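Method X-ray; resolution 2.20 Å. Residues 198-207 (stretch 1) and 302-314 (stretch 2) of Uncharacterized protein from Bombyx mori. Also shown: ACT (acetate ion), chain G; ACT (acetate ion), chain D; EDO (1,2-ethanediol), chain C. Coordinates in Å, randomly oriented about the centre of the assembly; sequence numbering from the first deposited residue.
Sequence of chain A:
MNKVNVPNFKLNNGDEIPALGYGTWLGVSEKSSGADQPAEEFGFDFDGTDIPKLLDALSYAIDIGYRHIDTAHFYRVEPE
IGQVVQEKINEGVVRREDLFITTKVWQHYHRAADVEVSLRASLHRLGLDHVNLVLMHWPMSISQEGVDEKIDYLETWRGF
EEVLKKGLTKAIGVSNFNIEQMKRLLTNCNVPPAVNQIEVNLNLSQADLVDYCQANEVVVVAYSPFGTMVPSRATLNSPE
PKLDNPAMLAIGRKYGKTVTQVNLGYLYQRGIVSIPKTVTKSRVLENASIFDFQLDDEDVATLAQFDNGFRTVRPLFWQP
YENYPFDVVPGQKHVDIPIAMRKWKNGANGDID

Stretch 1, residues 198-207: IEVNLNLSQA
Stretch 2 302-314: TLAQFDNGFRTVR

The most unusual feature of this contact is a buried carboxylate whose two oxygens accept from consecutive backbone amides of the other stretch. Glu 199, at the end of a strand (phi/psi -71/124), points its CA-to-CB bond toward the other stretch and extends fully (chi1 and chi2 both t, chi3 -16°). Thr 312 N donates to Glu 199 OE2 at 2.8 Å (150°), and Val 313 N donates to Glu 199 OE1 at 2.9 Å (154°). Asn 201, with chi1 p, adds a third donor from its own stretch, ND2 to Glu 199 OE2 at 2.7 Å. Arg 311 does not form a salt bridge here: its NH1 stays 4.5 Å from Glu 199 OE1, and water 1 lies between, 2.8 Å from Arg 311 NH1 and 2.9 Å from Glu 199 OE1.

The two stretches run in roughly opposite directions overall, but without a regular register, Glu 199 CA lying 7.4 Å from Val 313 CA, Asn 203 CA 4.1 Å from Asp 307 CA, and Leu 204 CA 5.0 Å from Gly 309 CA. At the closest of these pairings, Asn 203 O accepts from Asn 308 N at 2.9 Å with a nearly linear 171° angle; the bond from Gly 309 N to the same oxygen, 3.0 Å at 125°, is weak. Asn 203 (chi1 m) also sends ND2 to Phe 306 O at 3.0 Å, so its backbone and side chain both engage the second stretch. Asn 308, chi1 p, turns OD1 back to accept from Phe 310 N at 2.9 Å, bracing the loop around Gly 309, whose positive phi (78/4) favours glycine.

Asp 307 closes a type I turn begun at Ala 304. Its CA-to-CB bond points away overall, yet chi1 t and chi2 23° bring the carboxylate back to Ser 205: Ser 205 N donates to Asp 307 OD1 at 3.0 Å (171°), and Ser 205 OG, with chi1 p, donates to Asp 307 OD2 at 2.7 Å. Two donors of one residue thus grip the two oxygens of one carboxylate.

Apolar packing lies beside this polar network. Leu 202 (m, t) places CD2 4.2 Å from Leu 303 CD2 (also m, t) and CB 4.1 Å from Phe 306 CB. Water 3 donates to Leu 202 O at 2.6 Å and to Leu 303 O at 2.9 Å, linking the backbones. Leu 204 (t, p) lays CD2 over one face of the Arg 311 guanidinium, 3.6 Å from NH1, while Gln 206 OE1 lies at its edge, 3.7 Å from Arg 311 NH2. Together the stretches bury 695 Å².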

# COMPACT_ATOMS: atom_id res chain seq x y z
N ILE A 198 0.59 -1.88 -5.27
CA ILE A 198 1.77 -1.63 -6.10
C ILE A 198 2.09 -0.17 -6.12
O ILE A 198 1.28 0.67 -5.77
CB ILE A 198 1.52 -2.04 -7.59
CG1 ILE A 198 0.19 -1.44 -8.09
CG2 ILE A 198 1.55 -3.52 -7.73
CD1 ILE A 198 -0.11 -1.68 -9.53
N GLU A 199 3.28 0.17 -6.61
CA GLU A 199 3.55 1.59 -6.90
C GLU A 199 2.78 2.11 -8.09
O GLU A 199 2.83 1.52 -9.16
CB GLU A 199 5.03 1.81 -7.16
CG GLU A 199 5.39 3.29 -7.43
CD GLU A 199 6.91 3.49 -7.78
OE1 GLU A 199 7.76 2.58 -7.53
OE2 GLU A 199 7.23 4.54 -8.37
N VAL A 200 2.02 3.18 -7.86
CA VAL A 200 1.40 3.95 -8.94
C VAL A 200 1.55 5.41 -8.57
O VAL A 200 1.32 5.82 -7.43
CB VAL A 200 -0.08 3.68 -9.13
CG1 VAL A 200 -0.52 4.08 -10.57
CG2 VAL A 200 -0.39 2.20 -8.93
N ASN A 201 1.96 6.19 -9.56
CA ASN A 201 2.16 7.66 -9.45
C ASN A 201 2.19 8.30 -10.90
O ASN A 201 1.82 7.64 -11.89
CB ASN A 201 3.40 7.97 -8.60
CG ASN A 201 4.63 7.23 -9.10
OD1 ASN A 201 5.06 7.45 -10.26
ND2 ASN A 201 5.24 6.41 -8.24
N LEU A 202 2.45 9.60 -11.01
CA LEU A 202 2.32 10.26 -12.30
C LEU A 202 3.39 9.79 -13.35
O LEU A 202 3.10 9.78 -14.52
CB LEU A 202 2.27 11.76 -12.12
CG LEU A 202 1.02 12.24 -11.43
CD1 LEU A 202 1.24 13.67 -10.99
CD2 LEU A 202 -0.22 12.12 -12.32
N ASN A 203 4.56 9.36 -12.90
CA ASN A 203 5.61 8.84 -13.72
C ASN A 203 5.54 7.35 -13.98
O ASN A 203 6.15 6.91 -14.97
CB ASN A 203 6.99 9.13 -13.11
CG ASN A 203 7.26 10.63 -12.97
OD1 ASN A 203 7.83 11.08 -12.01
ND2 ASN A 203 6.81 11.40 -13.93
N LEU A 204 4.86 6.58 -13.08
CA LEU A 204 4.68 5.16 -13.24
C LEU A 204 3.20 4.80 -13.21
O LEU A 204 2.65 4.38 -12.18
CB LEU A 204 5.41 4.41 -12.16
CG LEU A 204 5.59 2.89 -12.34
CD1 LEU A 204 6.69 2.61 -13.35
CD2 LEU A 204 5.95 2.19 -11.00
N SER A 205 2.55 4.95 -14.34
CA SER A 205 1.11 4.74 -14.38
C SER A 205 0.67 3.29 -14.25
O SER A 205 -0.49 3.07 -13.94
CB SER A 205 0.53 5.24 -15.73
OG SER A 205 0.88 4.32 -16.78
N GLN A 206 1.52 2.33 -14.64
CA GLN A 206 1.20 0.88 -14.74
C GLN A 206 -0.13 0.60 -15.42
O GLN A 206 -0.96 -0.21 -14.97
CB GLN A 206 1.31 0.20 -13.35
CG GLN A 206 2.65 0.52 -12.75
CD GLN A 206 3.31 -0.63 -12.11
OE1 GLN A 206 3.64 -1.62 -12.77
NE2 GLN A 206 3.56 -0.53 -10.81
N ALA A 207 -0.33 1.29 -16.54
CA ALA A 207 -1.60 1.21 -17.21
C ALA A 207 -2.03 -0.20 -17.55
O ALA A 207 -3.17 -0.58 -17.27
CB ALA A 207 -1.64 2.14 -18.48
N THR A 302 -3.22 15.84 -19.96
CA THR A 302 -1.96 16.46 -19.49
C THR A 302 -1.24 15.61 -18.44
O THR A 302 0.03 15.35 -18.50
CB THR A 302 -2.24 17.90 -18.91
OG1 THR A 302 -2.92 18.73 -19.89
CG2 THR A 302 -0.99 18.57 -18.49
N LEU A 303 -2.03 15.18 -17.45
CA LEU A 303 -1.44 14.43 -16.34
C LEU A 303 -0.88 13.10 -16.87
O LEU A 303 0.17 12.66 -16.47
CB LEU A 303 -2.47 14.19 -15.25
CG LEU A 303 -2.86 15.44 -14.48
CD1 LEU A 303 -4.20 15.31 -13.82
CD2 LEU A 303 -1.79 15.78 -13.49
N ALA A 304 -1.60 12.48 -17.80
CA ALA A 304 -1.11 11.26 -18.45
C ALA A 304 0.20 11.46 -19.15
O ALA A 304 0.90 10.46 -19.31
CB ALA A 304 -2.13 10.70 -19.42
N GLN A 305 0.57 12.70 -19.55
CA GLN A 305 1.86 12.89 -20.25
C GLN A 305 3.04 12.73 -19.36
O GLN A 305 4.16 12.53 -19.87
CB GLN A 305 2.02 14.23 -20.99
CG GLN A 305 1.08 14.39 -22.18
CD GLN A 305 1.06 15.85 -22.68
OE1 GLN A 305 0.25 16.66 -22.26
NE2 GLN A 305 1.98 16.18 -23.57
N PHE A 306 2.84 12.80 -18.05
CA PHE A 306 4.00 12.58 -17.17
C PHE A 306 4.50 11.14 -17.11
O PHE A 306 5.59 10.89 -16.59
CB PHE A 306 3.66 13.08 -15.78
CG PHE A 306 3.57 14.58 -15.67
CD1 PHE A 306 4.72 15.37 -15.87
CD2 PHE A 306 2.37 15.19 -15.31
CE1 PHE A 306 4.67 16.75 -15.76
CE2 PHE A 306 2.31 16.59 -15.18
CZ PHE A 306 3.47 17.36 -15.42
N ASP A 307 3.71 10.19 -17.57
CA ASP A 307 4.06 8.77 -17.48
C ASP A 307 5.31 8.44 -18.32
O ASP A 307 5.30 8.73 -19.49
CB ASP A 307 2.90 7.94 -18.03
CG ASP A 307 3.09 6.43 -17.80
OD1 ASP A 307 3.81 5.98 -16.90
OD2 ASP A 307 2.44 5.68 -18.51
N ASN A 308 6.35 7.87 -17.73
CA ASN A 308 7.58 7.58 -18.44
C ASN A 308 8.31 6.35 -17.93
O ASN A 308 9.50 6.17 -18.23
CB ASN A 308 8.51 8.78 -18.29
CG ASN A 308 8.84 9.04 -16.84
OD1 ASN A 308 8.61 8.21 -16.01
ND2 ASN A 308 9.34 10.21 -16.54
N GLY A 309 7.65 5.52 -17.13
CA GLY A 309 8.27 4.32 -16.66
C GLY A 309 9.27 4.46 -15.52
O GLY A 309 9.81 3.45 -15.12
N PHE A 310 9.47 5.64 -14.97
CA PHE A 310 10.41 5.83 -13.85
C PHE A 310 9.83 5.25 -12.51
O PHE A 310 8.80 5.73 -12.01
CB PHE A 310 10.69 7.33 -13.65
CG PHE A 310 11.77 7.60 -12.64
CD1 PHE A 310 11.48 7.69 -11.27
CD2 PHE A 310 13.11 7.76 -13.05
CE1 PHE A 310 12.51 7.87 -10.33
CE2 PHE A 310 14.15 7.96 -12.12
CZ PHE A 310 13.85 8.02 -10.76
N ARG A 311 10.48 4.25 -11.96
CA ARG A 311 9.98 3.50 -10.81
C ARG A 311 10.73 4.01 -9.57
O ARG A 311 11.95 3.91 -9.47
CB ARG A 311 10.23 2.03 -11.04
CG ARG A 311 9.65 1.16 -9.96
CD ARG A 311 9.98 -0.26 -10.23
NE ARG A 311 9.21 -0.79 -11.35
CZ ARG A 311 7.94 -1.17 -11.29
NH1 ARG A 311 7.22 -1.08 -10.15
NH2 ARG A 311 7.35 -1.66 -12.41
N THR A 312 9.99 4.65 -8.68
CA THR A 312 10.53 5.20 -7.42
C THR A 312 11.09 4.12 -6.51
O THR A 312 12.11 4.33 -5.90
CB THR A 312 9.44 5.99 -6.70
OG1 THR A 312 8.99 7.06 -7.55
CG2 THR A 312 9.94 6.50 -5.37
N VAL A 313 10.45 2.94 -6.47
CA VAL A 313 10.84 1.84 -5.53
C VAL A 313 11.32 0.60 -6.28
O VAL A 313 10.51 -0.16 -6.84
CB VAL A 313 9.66 1.47 -4.56
CG1 VAL A 313 10.02 0.29 -3.65
CG2 VAL A 313 9.24 2.68 -3.71
N ARG A 314 12.63 0.40 -6.34
CA ARG A 314 13.22 -0.64 -7.21
C ARG A 314 14.35 -1.25 -6.44
O ARG A 314 15.47 -0.78 -6.44
CB ARG A 314 13.69 -0.08 -8.57
CG ARG A 314 14.24 -1.18 -9.52
CD ARG A 314 14.89 -0.60 -10.80
NE ARG A 314 13.90 0.06 -11.65
CZ ARG A 314 13.14 -0.53 -12.57
NH1 ARG A 314 13.24 -1.83 -12.82
NH2 ARG A 314 12.29 0.20 -13.27
C ACT G . 13.78 3.32 -12.28
O ACT G . 12.98 3.06 -13.25
OXT ACT G . 14.12 2.59 -11.30
CH3 ACT G . 14.37 4.67 -12.24
C ACT D . 4.62 -4.15 -10.35
O ACT D . 4.80 -2.96 -9.78
OXT ACT D . 4.11 -5.17 -9.80
CH3 ACT D . 5.00 -4.47 -11.76
C1 EDO C . -2.56 5.88 -18.83
O1 EDO C . -3.65 5.75 -17.88
C2 EDO C . -1.65 6.86 -18.10
O2 EDO C . -0.33 6.95 -18.63
O HOH W 1 7.73 -0.33 -7.48
O HOH W 2 7.77 7.14 -10.05
O HOH W 3 0.79 9.94 -15.65